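Local coordinates for protein glucanase (Clostridium thermocellum, PDB 5GXX) that probably hydrolyses internal beta-1,4-glucosidic bonds of cellulose as a family 9 endoglucanase of the cellulosome, at residues L72-D77 with L256-G261. The protein carries 1 engineered substitution. Numbering follows the deposited sequence.
Sequences LYEYGD and LARATG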
loop_
_atom_site.group_PDB
_atom_site.type_symbol
_atom_site.label_atom_id
_atom_site.label_comp_id
_atom_site.label_asym_id
_atom_site.label_seq_id
_atom_site.Cartn_x
_atom_site.Cartn_y
_atom_site.Cartn_z
ATOM N N LEU A 72 -19.622 29.500 43.395
ATOM C CA LEU A 72 -20.524 30.641 43.377
ATOM C C LEU A 72 -21.321 30.727 44.671
ATOM O O LEU A 72 -21.544 31.833 45.171
ATOM C CB LEU A 72 -21.460 30.570 42.163
ATOM C CG LEU A 72 -20.851 30.896 40.793
ATOM C CD1 LEU A 72 -21.773 30.477 39.645
ATOM C CD2 LEU A 72 -20.461 32.369 40.626
ATOM N N TYR A 73 -21.745 29.582 45.212
ATOM C CA TYR A 73 -22.546 29.528 46.434
ATOM C C TYR A 73 -21.796 30.106 47.628
ATOM O O TYR A 73 -22.378 30.809 48.450
ATOM C CB TYR A 73 -23.010 28.089 46.708
ATOM C CG TYR A 73 -23.880 27.899 47.928
ATOM C CD1 TYR A 73 -25.268 28.077 47.869
ATOM C CD2 TYR A 73 -23.328 27.493 49.137
ATOM C CE1 TYR A 73 -26.067 27.888 48.995
ATOM C CE2 TYR A 73 -24.115 27.294 50.259
ATOM C CZ TYR A 73 -25.487 27.501 50.184
ATOM O OH TYR A 73 -26.242 27.298 51.323
ATOM N N GLU A 74 -20.494 29.847 47.697
ATOM C CA GLU A 74 -19.687 30.332 48.822
ATOM C C GLU A 74 -19.168 31.745 48.627
ATOM O O GLU A 74 -19.145 32.533 49.576
ATOM C CB GLU A 74 -18.471 29.423 49.030
ATOM C CG GLU A 74 -18.848 27.989 49.371
ATOM C CD GLU A 74 -19.567 27.853 50.691
ATOM O OE1 GLU A 74 -19.486 28.769 51.549
ATOM O OE2 GLU A 74 -20.210 26.804 50.899
ATOM N N TYR A 75 -18.729 32.042 47.410
ATOM C CA TYR A 75 -17.856 33.184 47.176
ATOM C C TYR A 75 -18.347 34.089 46.042
ATOM O O TYR A 75 -17.694 35.076 45.708
ATOM C CB TYR A 75 -16.383 32.710 47.031
ATOM C CG TYR A 75 -15.873 31.927 48.247
ATOM C CD1 TYR A 75 -15.992 32.449 49.534
ATOM C CD2 TYR A 75 -15.250 30.674 48.114
ATOM C CE1 TYR A 75 -15.556 31.751 50.656
ATOM C CE2 TYR A 75 -14.808 29.960 49.244
ATOM C CZ TYR A 75 -14.962 30.508 50.509
ATOM O OH TYR A 75 -14.545 29.852 51.660
ATOM N N GLY A 76 -19.509 33.800 45.454
ATOM C CA GLY A 76 -19.995 34.584 44.314
ATOM C C GLY A 76 -20.115 36.080 44.568
ATOM O O GLY A 76 -19.759 36.898 43.716
ATOM N N ASP A 77 -20.614 36.435 45.748
ATOM C CA ASP A 77 -20.726 37.839 46.151
ATOM C C ASP A 77 -19.381 38.473 46.466
ATOM O O ASP A 77 -19.241 39.696 46.431
ATOM C CB ASP A 77 -21.581 37.970 47.411
ATOM C CG ASP A 77 -23.049 37.710 47.158
ATOM O OD1 ASP A 77 -23.530 37.964 46.032
ATOM O OD2 ASP A 77 -23.712 37.255 48.113
ATOM N N LEU A 256 -22.755 19.505 55.905
ATOM C CA LEU A 256 -23.654 19.064 56.975
ATOM C C LEU A 256 -23.201 19.472 58.376
ATOM O O LEU A 256 -24.028 19.615 59.280
ATOM C CB LEU A 256 -23.845 17.550 56.927
ATOM C CG LEU A 256 -24.774 16.984 55.847
ATOM C CD1 LEU A 256 -24.940 15.499 56.124
ATOM C CD2 LEU A 256 -26.148 17.661 55.891
ATOM N N ALA A 257 -21.889 19.646 58.553
ATOM C CA ALA A 257 -21.340 20.244 59.769
ATOM C C ALA A 257 -21.853 21.669 59.906
ATOM O O ALA A 257 -22.325 22.057 60.977
ATOM C CB ALA A 257 -19.812 20.241 59.735
ATOM N N ARG A 258 -21.761 22.443 58.827
ATOM C CA ARG A 258 -22.288 23.806 58.852
ATOM C C ARG A 258 -23.809 23.830 59.060
ATOM O O ARG A 258 -24.312 24.606 59.881
ATOM C CB ARG A 258 -21.828 24.598 57.627
ATOM C CG ARG A 258 -22.224 26.064 57.616
ATOM C CD ARG A 258 -21.499 26.810 56.512
ATOM N NE ARG A 258 -21.926 26.329 55.195
ATOM C CZ ARG A 258 -21.375 26.686 54.042
ATOM N NH1 ARG A 258 -20.369 27.542 54.011
ATOM N NH2 ARG A 258 -21.857 26.190 52.912
ATOM N N ALA A 259 -24.535 22.950 58.375
ATOM C CA ALA A 259 -26.005 22.977 58.413
ATOM C C ALA A 259 -26.669 22.507 59.707
ATOM O O ALA A 259 -27.644 23.123 60.144
ATOM C CB ALA A 259 -26.598 22.239 57.215
ATOM N N THR A 260 -26.176 21.424 60.305
ATOM C CA THR A 260 -26.769 20.882 61.528
ATOM C C THR A 260 -25.991 21.290 62.775
ATOM O O THR A 260 -26.528 21.252 63.885
ATOM C CB THR A 260 -26.854 19.340 61.519
ATOM O OG1 THR A 260 -25.533 18.788 61.616
ATOM C CG2 THR A 260 -27.555 18.827 60.256
ATOM N N GLY A 261 -24.725 21.656 62.562
ATOM C CA GLY A 261 -23.781 21.925 63.642
ATOM C C GLY A 261 -23.434 20.693 64.457
ATOM O O GLY A 261 -22.731 20.792 65.463
#
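A bidentate salt bridge between Glu-74 and Arg-258 joins the C-terminal ends of two helices, 58-75 and 249-260, at the surface of the catalytic domain, an (alpha/alpha)6 barrel as in other family 9 glycosyl hydrolases. The backbones stand well apart, 12.2 Å between the CA atoms of Glu-74 and Arg-258, and long side chains span the gap. Arginine suits its place because its aliphatic stem carries the charge far from the helix: CG lies anti to the backbone N (chi1 -175°), which sends the chain out toward helix 58-75 before it bends at chi3. Glu-74 comes from the opposite direction, folded at chi2; glutamate suits because its two oxygens are spaced to match two guanidinium N-H groups. The groups meet end-on, NH1 of Arg-258 to OE1 of Glu-74 at 2.9 Å and NH2 of Arg-258 to OE2 of Glu-74 at 2.7 Å. Both oxygens offer their syn lone pairs and lie close to the guanidinium plane, and the N-H...O angles of 163° and 158° are fairly straight. Gripped at two points and nearly coplanar, neither flat group can turn freely about its terminal bond.

Tyr-73 flanks the pair. CE2 of Tyr-73 lies 3.7 Å from NH2 of Arg-258, which sits near the ring plane, at the edge. A flat ring suits this spot, lying beside the charged pair while meeting Trp-207 edge-to-face. The carboxylate is steadied from its own helix, where NE1 of Trp-70 also bonds OE2 of Glu-74, while CB of Glu-74 sits over the centre of the Tyr-75 ring. Arg-258 also touches Ser-318 of helix 301-318.

With only 106 Å² buried, the link depends little on apolar packing; partial access to water probably tempers the electrostatic attraction, so its strength probably owes as much to geometry as to charge.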